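Local coordinates for agarase (Pseudoalteromonas fuliginea, PDB 6XJ9), which hydrolyses agarose, the galactan of red algal cell walls, probably as a beta-agarase of glycoside hydrolase family 50, at residues 101-106 with 199-204; 193-198 with 645-650; 640-645 with 652-657; 669-674 with 690-695. All coordinates share one frame; numbering follows the deposited sequence.

Interaction 1. Residues 101-106 with 199-204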
loop_
_atom_site.group_PDB
_atom_site.type_symbol
_atom_site.label_atom_id
_atom_site.label_comp_id
_atom_site.label_asym_id
_atom_site.label_seq_id
_atom_site.Cartn_x
_atom_site.Cartn_y
_atom_site.Cartn_z
ATOM N N HIS A 101 -3.419 5.640 13.636
ATOM C CA HIS A 101 -2.647 6.371 12.643
ATOM C C HIS A 101 -1.186 6.403 13.069
ATOM O O HIS A 101 -0.900 6.399 14.260
ATOM C CB HIS A 101 -3.170 7.807 12.485
ATOM C CG HIS A 101 -4.586 7.874 12.031
ATOM N ND1 HIS A 101 -5.638 8.058 12.915
ATOM C CD2 HIS A 101 -5.127 7.762 10.802
ATOM C CE1 HIS A 101 -6.770 8.054 12.247
ATOM N NE2 HIS A 101 -6.480 7.880 10.947
ATOM N N SER A 102 -0.284 6.432 12.082
ATOM C CA SER A 102 1.128 6.698 12.307
ATOM C C SER A 102 1.277 8.107 12.880
ATOM O O SER A 102 0.408 8.955 12.666
ATOM C CB SER A 102 1.915 6.524 11.040
ATOM O OG SER A 102 1.796 7.662 10.188
ATOM N N VAL A 103 2.347 8.332 13.653
ATOM C CA VAL A 103 2.548 9.626 14.282
ATOM C C VAL A 103 3.948 10.124 13.948
ATOM O O VAL A 103 4.935 9.447 14.239
ATOM C CB VAL A 103 2.282 9.631 15.804
ATOM C CG1 VAL A 103 3.213 8.694 16.569
ATOM C CG2 VAL A 103 2.373 11.042 16.378
ATOM N N GLN A 104 3.996 11.311 13.333
ATOM C CA GLN A 104 5.218 12.079 13.213
ATOM C C GLN A 104 5.394 12.868 14.503
ATOM O O GLN A 104 4.653 13.819 14.753
ATOM C CB GLN A 104 5.167 13.033 12.011
ATOM C CG GLN A 104 6.416 13.891 11.883
ATOM C CD GLN A 104 6.437 14.737 10.635
ATOM O OE1 GLN A 104 5.468 14.806 9.886
ATOM N NE2 GLN A 104 7.554 15.398 10.401
ATOM N N ILE A 105 6.385 12.461 15.305
ATOM C CA ILE A 105 6.724 13.199 16.515
ATOM C C ILE A 105 7.819 14.211 16.190
ATOM O O ILE A 105 8.651 13.995 15.312
ATOM C CB ILE A 105 7.132 12.260 17.672
ATOM C CG1 ILE A 105 8.279 11.328 17.268
ATOM C CG2 ILE A 105 5.934 11.481 18.185
ATOM C CD1 ILE A 105 8.810 10.465 18.389
ATOM N N TYR A 106 7.769 15.340 16.893
ATOM C CA TYR A 106 8.836 16.316 16.866
ATOM C C TYR A 106 9.563 16.205 18.199
ATOM O O TYR A 106 8.921 16.153 19.250
ATOM C CB TYR A 106 8.253 17.711 16.628
ATOM C CG TYR A 106 7.716 17.906 15.230
ATOM C CD1 TYR A 106 6.455 17.442 14.880
ATOM C CD2 TYR A 106 8.471 18.549 14.259
ATOM C CE1 TYR A 106 5.960 17.606 13.592
ATOM C CE2 TYR A 106 7.986 18.734 12.971
ATOM C CZ TYR A 106 6.728 18.245 12.634
ATOM O OH TYR A 106 6.239 18.414 11.363
ATOM N N LYS A 199 -3.468 11.376 17.909
ATOM C CA LYS A 199 -2.361 10.439 17.795
ATOM C C LYS A 199 -2.049 9.892 19.185
ATOM O O LYS A 199 -2.439 10.495 20.182
ATOM C CB LYS A 199 -1.133 11.120 17.186
ATOM C CG LYS A 199 -1.406 11.941 15.928
ATOM C CD LYS A 199 -2.071 11.142 14.834
ATOM C CE LYS A 199 -1.114 10.681 13.763
ATOM N NZ LYS A 199 -0.725 11.758 12.823
ATOM N N GLU A 200 -1.371 8.737 19.224
ATOM C CA GLU A 200 -1.013 8.085 20.473
ATOM C C GLU A 200 0.444 7.638 20.426
ATOM O O GLU A 200 1.013 7.417 19.355
ATOM C CB GLU A 200 -1.847 6.827 20.680
ATOM C CG GLU A 200 -3.278 7.093 21.113
ATOM C CD GLU A 200 -3.991 5.810 21.512
ATOM O OE1 GLU A 200 -5.145 5.621 21.092
ATOM O OE2 GLU A 200 -3.385 5.000 22.236
ATOM N N LEU A 201 1.027 7.456 21.611
ATOM C CA LEU A 201 2.412 7.031 21.691
ATOM C C LEU A 201 2.625 6.311 23.016
ATOM O O LEU A 201 2.097 6.728 24.050
ATOM C CB LEU A 201 3.305 8.268 21.565
ATOM C CG LEU A 201 4.806 8.014 21.453
ATOM C CD1 LEU A 201 5.175 7.473 20.077
ATOM C CD2 LEU A 201 5.568 9.290 21.744
ATOM N N ALA A 202 3.390 5.216 22.952
ATOM C CA ALA A 202 3.790 4.478 24.140
ATOM C C ALA A 202 5.301 4.605 24.323
ATOM O O ALA A 202 6.068 4.299 23.419
ATOM C CB ALA A 202 3.350 3.034 24.020
ATOM N N ILE A 203 5.713 5.067 25.507
ATOM C CA ILE A 203 7.116 5.292 25.807
ATOM C C ILE A 203 7.568 4.290 26.870
ATOM O O ILE A 203 7.134 4.360 28.020
ATOM C CB ILE A 203 7.318 6.753 26.247
ATOM C CG1 ILE A 203 6.754 7.727 25.205
ATOM C CG2 ILE A 203 8.781 7.028 26.572
ATOM C CD1 ILE A 203 6.595 9.148 25.701
ATOM N N LYS A 204 8.445 3.363 26.462
ATOM C CA LYS A 204 8.934 2.287 27.313
ATOM C C LYS A 204 10.188 2.728 28.067
ATOM O O LYS A 204 10.330 2.404 29.244
ATOM C CB LYS A 204 9.217 1.023 26.494
ATOM C CG LYS A 204 9.792 -0.152 27.279
ATOM C CD LYS A 204 9.864 -1.442 26.491
ATOM C CE LYS A 204 8.511 -2.098 26.324
ATOM N NZ LYS A 204 8.636 -3.453 25.739
HETATM O O HOH W 1 -1.186 7.347 16.908
HETATM O O HOH W 2 1.644 13.177 13.310
#

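Interaction 2. Residues 193-198 with 645-650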
loop_
_atom_site.group_PDB
_atom_site.type_symbol
_atom_site.label_atom_id
_atom_site.label_comp_id
_atom_site.label_asym_id
_atom_site.label_seq_id
_atom_site.Cartn_x
_atom_site.Cartn_y
_atom_site.Cartn_z
ATOM N N GLN A 193 2.006 17.877 15.870
ATOM C CA GLN A 193 1.801 19.212 15.327
ATOM C C GLN A 193 0.922 19.155 14.080
ATOM O O GLN A 193 1.174 18.367 13.168
ATOM C CB GLN A 193 3.147 19.883 15.034
ATOM C CG GLN A 193 3.967 20.149 16.294
ATOM C CD GLN A 193 5.288 20.827 16.025
ATOM O OE1 GLN A 193 5.500 21.442 14.979
ATOM N NE2 GLN A 193 6.200 20.694 16.973
ATOM N N SER A 194 -0.112 20.004 14.075
ATOM C CA SER A 194 -1.052 20.165 12.969
ATOM C C SER A 194 -1.382 18.831 12.305
ATOM O O SER A 194 -1.001 18.600 11.155
ATOM C CB SER A 194 -0.532 21.150 11.952
ATOM O OG SER A 194 -0.218 22.378 12.575
ATOM N N THR A 195 -2.089 17.961 13.030
ATOM C CA THR A 195 -2.605 16.745 12.427
ATOM C C THR A 195 -4.077 16.967 12.082
ATOM O O THR A 195 -4.633 18.027 12.377
ATOM C CB THR A 195 -2.446 15.528 13.353
ATOM O OG1 THR A 195 -3.204 15.750 14.542
ATOM C CG2 THR A 195 -1.009 15.247 13.736
ATOM N N LEU A 196 -4.695 15.958 11.466
ATOM C CA LEU A 196 -6.150 15.943 11.363
ATOM C C LEU A 196 -6.749 15.020 12.419
ATOM O O LEU A 196 -7.944 15.119 12.711
ATOM C CB LEU A 196 -6.564 15.537 9.945
ATOM C CG LEU A 196 -6.014 16.442 8.843
ATOM C CD1 LEU A 196 -6.406 15.917 7.458
ATOM C CD2 LEU A 196 -6.487 17.883 9.038
ATOM N N HIS A 197 -5.911 14.133 12.974
ATOM C CA HIS A 197 -6.352 13.061 13.859
ATOM C C HIS A 197 -5.659 13.149 15.218
ATOM O O HIS A 197 -4.535 13.648 15.316
ATOM C CB HIS A 197 -6.036 11.684 13.242
ATOM C CG HIS A 197 -6.600 11.464 11.878
ATOM N ND1 HIS A 197 -7.930 11.662 11.590
ATOM C CD2 HIS A 197 -6.021 11.058 10.725
ATOM C CE1 HIS A 197 -8.156 11.394 10.318
ATOM N NE2 HIS A 197 -6.996 11.022 9.762
ATOM N N ASP A 198 -6.338 12.630 16.252
ATOM C CA ASP A 198 -5.701 12.275 17.515
ATOM C C ASP A 198 -4.626 11.218 17.247
ATOM O O ASP A 198 -4.829 10.301 16.448
ATOM C CB ASP A 198 -6.705 11.732 18.552
ATOM C CG ASP A 198 -7.616 12.769 19.194
ATOM O OD1 ASP A 198 -7.246 13.965 19.232
ATOM O OD2 ASP A 198 -8.691 12.376 19.666
ATOM N N TYR A 645 2.859 22.744 4.317
ATOM C CA TYR A 645 3.398 21.420 4.577
ATOM C C TYR A 645 2.974 20.990 5.976
ATOM O O TYR A 645 3.767 21.082 6.907
ATOM C CB TYR A 645 4.929 21.421 4.468
ATOM C CG TYR A 645 5.447 21.642 3.070
ATOM C CD1 TYR A 645 5.752 22.913 2.613
ATOM C CD2 TYR A 645 5.644 20.573 2.204
ATOM C CE1 TYR A 645 6.214 23.114 1.319
ATOM C CE2 TYR A 645 6.125 20.761 0.915
ATOM C CZ TYR A 645 6.411 22.038 0.472
ATOM O OH TYR A 645 6.909 22.228 -0.792
ATOM N N LYS A 646 1.723 20.528 6.095
ATOM C CA LYS A 646 1.207 19.910 7.307
ATOM C C LYS A 646 0.504 18.619 6.904
ATOM O O LYS A 646 0.511 18.257 5.728
ATOM C CB LYS A 646 0.245 20.833 8.072
ATOM C CG LYS A 646 0.819 22.188 8.481
ATOM C CD LYS A 646 2.031 22.091 9.397
ATOM C CE LYS A 646 2.541 23.442 9.858
ATOM N NZ LYS A 646 3.178 24.170 8.741
ATOM N N GLU A 647 -0.104 17.942 7.887
ATOM C CA GLU A 647 -0.786 16.697 7.584
ATOM C C GLU A 647 -2.136 16.969 6.923
ATOM O O GLU A 647 -2.761 16.050 6.405
ATOM C CB GLU A 647 -0.910 15.824 8.829
ATOM C CG GLU A 647 0.387 15.109 9.144
ATOM C CD GLU A 647 0.337 14.154 10.326
ATOM O OE1 GLU A 647 -0.760 13.646 10.651
ATOM O OE2 GLU A 647 1.404 13.920 10.920
ATOM N N GLY A 648 -2.571 18.236 6.944
ATOM C CA GLY A 648 -3.879 18.593 6.421
ATOM C C GLY A 648 -4.176 20.072 6.641
ATOM O O GLY A 648 -3.386 20.771 7.273
ATOM N N LEU A 649 -5.320 20.528 6.105
ATOM C CA LEU A 649 -5.817 21.873 6.360
ATOM C C LEU A 649 -6.793 21.823 7.533
ATOM O O LEU A 649 -7.950 21.448 7.355
ATOM C CB LEU A 649 -6.513 22.423 5.108
ATOM C CG LEU A 649 -5.664 22.501 3.837
ATOM C CD1 LEU A 649 -6.384 23.319 2.775
ATOM C CD2 LEU A 649 -4.289 23.090 4.136
ATOM N N ARG A 650 -6.304 22.197 8.725
ATOM C CA ARG A 650 -7.123 22.196 9.930
ATOM C C ARG A 650 -8.066 23.395 9.894
ATOM O O ARG A 650 -7.686 24.508 9.510
ATOM C CB ARG A 650 -6.267 22.328 11.198
ATOM C CG ARG A 650 -5.268 21.207 11.441
ATOM C CD ARG A 650 -4.438 21.504 12.687
ATOM N NE ARG A 650 -5.240 21.820 13.871
ATOM C CZ ARG A 650 -5.842 20.920 14.649
ATOM N NH1 ARG A 650 -5.741 19.628 14.380
ATOM N NH2 ARG A 650 -6.530 21.319 15.712
HETATM O O HOH W 3 1.885 18.293 10.363
HETATM O O HOH W 4 -3.365 13.538 10.497
#

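Interaction 3. Residues 640-645 with 652-657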
loop_
_atom_site.group_PDB
_atom_site.type_symbol
_atom_site.label_atom_id
_atom_site.label_comp_id
_atom_site.label_asym_id
_atom_site.label_seq_id
_atom_site.Cartn_x
_atom_site.Cartn_y
_atom_site.Cartn_z
ATOM N N ILE A 640 -6.330 33.461 -3.397
ATOM C CA ILE A 640 -5.243 33.620 -2.442
ATOM C C ILE A 640 -4.501 32.290 -2.333
ATOM O O ILE A 640 -5.099 31.274 -1.981
ATOM C CB ILE A 640 -5.705 34.097 -1.047
ATOM C CG1 ILE A 640 -6.796 35.169 -1.086
ATOM C CG2 ILE A 640 -4.506 34.595 -0.260
ATOM C CD1 ILE A 640 -7.379 35.474 0.286
ATOM N N SER A 641 -3.189 32.317 -2.610
ATOM C CA SER A 641 -2.370 31.114 -2.600
ATOM C C SER A 641 -1.517 31.048 -1.328
ATOM O O SER A 641 -1.030 32.071 -0.846
ATOM C CB SER A 641 -1.520 31.044 -3.848
ATOM O OG SER A 641 -0.779 32.246 -4.007
ATOM N N PHE A 642 -1.391 29.832 -0.776
ATOM C CA PHE A 642 -0.609 29.521 0.412
ATOM C C PHE A 642 0.128 28.201 0.188
ATOM O O PHE A 642 -0.396 27.321 -0.484
ATOM C CB PHE A 642 -1.519 29.290 1.623
ATOM C CG PHE A 642 -2.430 30.439 1.980
ATOM C CD1 PHE A 642 -3.678 30.561 1.384
ATOM C CD2 PHE A 642 -2.041 31.393 2.918
ATOM C CE1 PHE A 642 -4.525 31.604 1.732
ATOM C CE2 PHE A 642 -2.888 32.436 3.266
ATOM C CZ PHE A 642 -4.122 32.544 2.661
ATOM N N ASN A 643 1.323 28.051 0.787
ATOM C CA ASN A 643 1.956 26.741 0.872
ATOM C C ASN A 643 1.744 26.207 2.292
ATOM O O ASN A 643 1.823 26.967 3.250
ATOM C CB ASN A 643 3.437 26.790 0.480
ATOM C CG ASN A 643 3.677 27.277 -0.932
ATOM O OD1 ASN A 643 2.819 27.127 -1.799
ATOM N ND2 ASN A 643 4.841 27.862 -1.176
ATOM N N ALA A 644 1.422 24.915 2.437
ATOM C CA ALA A 644 1.156 24.390 3.774
ATOM C C ALA A 644 1.608 22.936 3.878
ATOM O O ALA A 644 0.853 22.018 3.563
ATOM C CB ALA A 644 -0.301 24.564 4.147
ATOM N N TYR A 645 2.859 22.744 4.317
ATOM C CA TYR A 645 3.398 21.420 4.577
ATOM C C TYR A 645 2.974 20.990 5.976
ATOM O O TYR A 645 3.767 21.082 6.907
ATOM C CB TYR A 645 4.929 21.421 4.468
ATOM C CG TYR A 645 5.447 21.642 3.070
ATOM C CD1 TYR A 645 5.752 22.913 2.613
ATOM C CD2 TYR A 645 5.644 20.573 2.204
ATOM C CE1 TYR A 645 6.214 23.114 1.319
ATOM C CE2 TYR A 645 6.125 20.761 0.915
ATOM C CZ TYR A 645 6.411 22.038 0.472
ATOM O OH TYR A 645 6.909 22.228 -0.792
ATOM N N ASP A 652 -9.131 25.105 12.322
ATOM C CA ASP A 652 -8.736 26.177 13.224
ATOM C C ASP A 652 -7.685 27.081 12.579
ATOM O O ASP A 652 -7.693 28.293 12.809
ATOM C CB ASP A 652 -8.408 25.696 14.643
ATOM C CG ASP A 652 -7.234 24.737 14.765
ATOM O OD1 ASP A 652 -6.554 24.464 13.742
ATOM O OD2 ASP A 652 -7.024 24.246 15.884
ATOM N N LYS A 653 -6.842 26.500 11.719
ATOM C CA LYS A 653 -5.765 27.238 11.070
ATOM C C LYS A 653 -6.296 28.155 9.961
ATOM O O LYS A 653 -5.699 29.197 9.695
ATOM C CB LYS A 653 -4.704 26.260 10.548
ATOM C CG LYS A 653 -3.494 26.871 9.839
ATOM C CD LYS A 653 -2.627 27.790 10.693
ATOM C CE LYS A 653 -1.169 27.800 10.267
ATOM N NZ LYS A 653 -0.479 29.063 10.621
ATOM N N TRP A 654 -7.415 27.780 9.327
ATOM C CA TRP A 654 -7.830 28.402 8.076
ATOM C C TRP A 654 -9.158 29.153 8.178
ATOM O O TRP A 654 -9.650 29.657 7.164
ATOM C CB TRP A 654 -7.839 27.367 6.941
ATOM C CG TRP A 654 -6.464 26.808 6.747
ATOM C CD1 TRP A 654 -5.979 25.620 7.214
ATOM C CD2 TRP A 654 -5.366 27.459 6.082
ATOM N NE1 TRP A 654 -4.664 25.469 6.864
ATOM C CE2 TRP A 654 -4.262 26.581 6.163
ATOM C CE3 TRP A 654 -5.216 28.681 5.409
ATOM C CZ2 TRP A 654 -3.025 26.896 5.604
ATOM C CZ3 TRP A 654 -3.993 28.988 4.850
ATOM C CH2 TRP A 654 -2.916 28.101 4.946
ATOM N N ALA A 655 -9.702 29.266 9.401
ATOM C CA ALA A 655 -10.988 29.900 9.646
ATOM C C ALA A 655 -10.931 31.375 9.266
ATOM O O ALA A 655 -11.951 31.958 8.904
ATOM C CB ALA A 655 -11.389 29.734 11.093
ATOM N N PHE A 656 -9.731 31.953 9.344
ATOM C CA PHE A 656 -9.507 33.367 9.083
ATOM C C PHE A 656 -9.973 33.732 7.675
ATOM O O PHE A 656 -10.213 34.900 7.415
ATOM C CB PHE A 656 -8.040 33.751 9.318
ATOM C CG PHE A 656 -7.093 33.271 8.243
ATOM C CD1 PHE A 656 -6.736 34.095 7.180
ATOM C CD2 PHE A 656 -6.587 31.982 8.272
ATOM C CE1 PHE A 656 -5.895 33.650 6.172
ATOM C CE2 PHE A 656 -5.729 31.539 7.271
ATOM C CZ PHE A 656 -5.388 32.368 6.217
ATOM N N LEU A 657 -10.113 32.741 6.778
ATOM C CA LEU A 657 -10.448 33.002 5.383
ATOM C C LEU A 657 -11.871 33.552 5.245
ATOM O O LEU A 657 -12.205 34.197 4.248
ATOM C CB LEU A 657 -10.288 31.711 4.570
ATOM C CG LEU A 657 -8.849 31.317 4.233
ATOM C CD1 LEU A 657 -8.820 30.008 3.450
ATOM C CD2 LEU A 657 -8.136 32.421 3.450
#

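Interaction 4. Residues 669-674 with 690-695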
loop_
_atom_site.group_PDB
_atom_site.type_symbol
_atom_site.label_atom_id
_atom_site.label_comp_id
_atom_site.label_asym_id
_atom_site.label_seq_id
_atom_site.Cartn_x
_atom_site.Cartn_y
_atom_site.Cartn_z
ATOM N N PHE A 669 2.466 21.044 -0.910
ATOM C CA PHE A 669 2.371 20.163 0.241
ATOM C C PHE A 669 3.017 18.841 -0.167
ATOM O O PHE A 669 3.137 18.563 -1.359
ATOM C CB PHE A 669 0.910 19.945 0.659
ATOM C CG PHE A 669 0.137 18.954 -0.173
ATOM C CD1 PHE A 669 -0.405 19.322 -1.398
ATOM C CD2 PHE A 669 -0.042 17.647 0.255
ATOM C CE1 PHE A 669 -1.123 18.421 -2.168
ATOM C CE2 PHE A 669 -0.743 16.736 -0.525
ATOM C CZ PHE A 669 -1.296 17.120 -1.733
ATOM N N HIS A 670 3.470 18.054 0.816
ATOM C CA HIS A 670 4.050 16.761 0.501
ATOM C C HIS A 670 4.089 15.887 1.743
ATOM O O HIS A 670 4.029 16.368 2.868
ATOM C CB HIS A 670 5.455 16.876 -0.124
ATOM C CG HIS A 670 6.561 16.632 0.845
ATOM N ND1 HIS A 670 7.182 15.383 0.970
ATOM C CD2 HIS A 670 7.172 17.460 1.721
ATOM C CE1 HIS A 670 8.119 15.460 1.894
ATOM N NE2 HIS A 670 8.142 16.739 2.364
ATOM N N VAL A 671 4.169 14.582 1.487
ATOM C CA VAL A 671 4.425 13.589 2.508
ATOM C C VAL A 671 5.505 12.676 1.942
ATOM O O VAL A 671 5.501 12.378 0.752
ATOM C CB VAL A 671 3.162 12.781 2.859
ATOM C CG1 VAL A 671 3.379 11.904 4.084
ATOM C CG2 VAL A 671 1.919 13.648 3.027
ATOM N N GLY A 672 6.425 12.248 2.810
ATOM C CA GLY A 672 7.549 11.420 2.404
ATOM C C GLY A 672 7.708 10.255 3.374
ATOM O O GLY A 672 7.116 10.283 4.452
ATOM N N SER A 673 8.471 9.237 2.960
ATOM C CA SER A 673 8.791 8.104 3.818
ATOM C C SER A 673 10.181 7.554 3.513
ATOM O O SER A 673 10.652 7.620 2.377
ATOM C CB SER A 673 7.777 7.018 3.715
ATOM O OG SER A 673 7.970 6.117 4.803
ATOM N N SER A 674 10.803 6.951 4.533
ATOM C CA SER A 674 12.172 6.471 4.421
ATOM C C SER A 674 12.265 5.177 3.606
ATOM O O SER A 674 13.342 4.813 3.140
ATOM C CB SER A 674 12.771 6.311 5.785
ATOM O OG SER A 674 12.949 7.588 6.372
ATOM N N GLN A 690 2.526 3.170 1.663
ATOM C CA GLN A 690 1.080 2.989 1.789
ATOM C C GLN A 690 0.496 4.037 2.730
ATOM O O GLN A 690 -0.570 4.585 2.478
ATOM C CB GLN A 690 0.705 1.608 2.347
ATOM C CG GLN A 690 0.575 0.520 1.293
ATOM N N ASP A 691 1.196 4.287 3.833
ATOM C CA ASP A 691 0.793 5.304 4.792
ATOM C C ASP A 691 0.897 6.679 4.135
ATOM O O ASP A 691 0.045 7.544 4.355
ATOM C CB ASP A 691 1.664 5.225 6.045
ATOM C CG ASP A 691 1.153 6.086 7.183
ATOM O OD1 ASP A 691 -0.090 6.111 7.413
ATOM O OD2 ASP A 691 1.994 6.700 7.843
ATOM N N ARG A 692 1.944 6.841 3.319
ATOM C CA ARG A 692 2.231 8.071 2.602
ATOM C C ARG A 692 1.040 8.420 1.712
ATOM O O ARG A 692 0.580 9.563 1.716
ATOM C CB ARG A 692 3.518 7.907 1.787
ATOM C CG ARG A 692 4.054 9.196 1.182
ATOM C CD ARG A 692 5.100 8.845 0.136
ATOM N NE ARG A 692 5.720 10.010 -0.473
ATOM C CZ ARG A 692 6.241 10.036 -1.689
ATOM N NH1 ARG A 692 6.238 8.944 -2.441
ATOM N NH2 ARG A 692 6.784 11.157 -2.139
ATOM N N ALA A 693 0.533 7.412 0.989
ATOM C CA ALA A 693 -0.631 7.570 0.123
ATOM C C ALA A 693 -1.876 7.906 0.935
ATOM O O ALA A 693 -2.698 8.715 0.497
ATOM C CB ALA A 693 -0.844 6.331 -0.718
ATOM N N ASN A 694 -2.031 7.249 2.088
ATOM C CA ASN A 694 -3.204 7.458 2.921
ATOM C C ASN A 694 -3.186 8.873 3.485
ATOM O O ASN A 694 -4.228 9.485 3.639
ATOM C CB ASN A 694 -3.307 6.452 4.071
ATOM C CG ASN A 694 -3.606 5.052 3.577
ATOM O OD1 ASN A 694 -3.967 4.859 2.416
ATOM N ND2 ASN A 694 -3.499 4.078 4.460
ATOM N N MET A 695 -1.993 9.394 3.771
ATOM C CA MET A 695 -1.896 10.707 4.382
ATOM C C MET A 695 -2.143 11.766 3.307
ATOM O O MET A 695 -2.754 12.796 3.571
ATOM C CB MET A 695 -0.529 10.893 5.040
ATOM C CG MET A 695 -0.428 10.157 6.383
ATOM S SD MET A 695 1.247 10.327 7.085
ATOM C CE MET A 695 1.256 12.084 7.428
#

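Interaction 1. Residues 101-106 with 199-204
Val103 and Lys199 bring together two strands from what are probably the two layers of the beta-sandwich expected of a CBM-like domain. Strand 103-106 pairs with strands 116-123 and 185-193, whereas strand 199-204 pairs with strand 58-63; the axes pass 7.9 Å apart at 69°, so side chains and waters, not direct backbone bonds, join them.

Val103, Ile105 and Leu201, with the aliphatic root of Lys199, make the apolar part; compact branched methyls suit such a buried interior. CG2 of Val103 rests 3.6 Å from CB of Lys199, and the two side chains run past each other in opposite senses. CG1 of Val103 lies 4.2 Å from CD1 of Leu201. Farther along, Ile105 and Leu201 cross almost at right angles.

Polar contacts run through two waters. One donates to O of His101 and accepts from N of Glu200, whose nitrogen it meets at 2.7 Å, bridging the two main chains. The other accepts from N of Gln104 at 3.0 Å and from the ammonium of Lys199.

Lysine serves here because its chain is greasy near the backbone and charged at the end. A bend at chi2 (-56°) turns it past Val103, and its ammonium forms a salt bridge with Glu647. Ser102 turns from the strand 199-204 and gives its hydroxyl to a bond with Asp691. NZ of Lys199 lies 2.8 Å from the oxygen of the second water.

Interaction 2. Residues 193-198 with 645-650
Arg650 reaches Thr195 through one terminal nitrogen: NH1 donates to O of Thr195 at 2.8 Å, with an N-H...O angle of 153°. The acceptor lies in the guanidinium plane, at its edge, while the donor is tilted 31° out of the carbonyl plane. A bend at chi3 (52°) swings the group round to this oxygen. The remaining nitrogens serve other partners, NE in a salt bridge with Asp652 and NH2 on the carbonyl of Lys66. With a methionine here, the Thr195 carbonyl would probably lose its charged donor and Asp652 its ionic mate.

N of Glu647 is held weakly: it gives one weak bond to O of Ser194 at 3.5 Å, and another to a water that donates to O of Gln193. A second water makes shorter bonds, accepting from N of Leu196 at 2.9 Å and donating to Glu647 OE1 at 2.6 Å; that carboxylate oxygen also pairs with Lys199. Threonine suits its site by facing two ways. OG1 of Thr195 donates to O of His197 at 2.6 Å, while its CG2 lies alongside the Glu647 carboxylate.

Apolar carbons fill in between. Leu196 lays CD2 3.8 Å from CA of Gly648, where any beta carbon would run into CD1 of the leucine. Ser194 CB packs on the aliphatic chain of Lys646, whose ammonium is bound by Asp622.

Thus the loop between strands 185-193 and 199-210 of the CBM-like domain docks on the loop joining strand 640-643 to helix 651-654, with helix 689-704 alongside touching Leu196, Glu647 and Leu649.

Interaction 3. Residues 640-645 with 652-657
Strand 640-643 and the short helix that follows it are held well apart, the CA atoms of Phe642 and Trp654 being 10.6 Å from each other, a gap crossed by side chains alone. They are the strand and helix of a beta-alpha-beta unit completed by strand 664-666, consistent with the (beta/alpha)8 barrel expected of the family.

Ile640, Phe642 and Ala644 direct their side chains at the helix; apolar residues suit the buried layer between strand and helix. Asn643 turns away from the helix and bonds Asn508 and Glu509.

The core of the contact is a T-shaped pair. Trp654 presents the outer corner of its six-membered ring, CZ3, over the centre of one face of Phe642, with CZ3 3.6 Å from Phe642 CG. The ring centroids are 5.0 Å apart and the planes stand at 75°. Tryptophan is long enough to cross the gap from the helix, and its indole also meets Phe709 edge-to-face.

A third aromatic completes the cluster at the far end of the phenylalanine. Phe656 sets CZ 3.8 Å from CZ of Phe642, arriving from the opposite direction; placing CG between backbone N and carbonyl carbon (chi1 74°) carries the ring from the 3-10 segment 655-657 back to Phe642. Leu657 supplies a methyl, CD2, 4.1 Å from Phe642 CE1, and touches Ile640 more distantly. Just past the strand, CB of Ala644, small enough to sit beside the indole, lies 3.9 Å from Trp654 CZ2.

Interaction 4. Residues 669-674 with 690-695
Arg692 grips the main chain of Val671: NE donates to the Val671 carbonyl oxygen at 2.7 Å, a nearly straight bond of 166°, and NH2 adds a weak one to the same oxygen at 3.4 Å. The oxygen lies near the guanidinium plane, at its edge. Arginine suits a buried carbonyl because its extended chain, with CG anti to the backbone N (chi1 -170°), carries several donors inward. The other two nitrogens are engaged too, NH2 by O of Gly735 and NH1 by Gln689. A leucine in its place would probably leave the Val671 and Gly735 carbonyls each short of a donor.

Close packing continues on the valine side chain. Met695 bends at chi3 so that its CE lies 4.0 Å from Val671 CG1, with SD at the same methyl; the two side chains cross at about a right angle.

The contact thins toward Ser673, whose backbone N comes no nearer than 4.4 Å to Arg692 CD and whose hydroxyl bonds instead to O of Ala686. Beyond it, Ser674 is exposed, and at the start of the helix segment the modelled part of Gln690, ending at CG, packs against Gln690 of the second subunit.

Here a loop leaving the C-terminal end of strand 664-666 lies back against helix 689-704, consistent with a beta-to-alpha connection of the (beta/alpha)8 barrel expected of the family; in glycoside hydrolases with this fold, the active site lies at that end of the strands.

In the fold
Interaction 2 joins the CBM-like domain to the probable catalytic barrel; interaction 1 lies on the first side, 3 and 4 on the second. Interactions 1 and 2, centred about 14 Å apart, are tied by the salt bridge from Lys199 NZ to Glu647 OE1 (2.9 Å). Interaction 1 also meets interaction 4 through a probable hydrogen bond between Ser102 OG and Asp691 OD2 (2.5 Å). From interaction 2, Glu647 CG packs 3.6 Å from Met695 CE of interaction 4, and Leu649 CD2 lies 3.6 Å from Trp654 NE1 of interaction 3. Tyr645, shared by 2 and 3, touches His670 of interaction 4, whose loop follows strand 664-666 at the end where such barrels hold their active site.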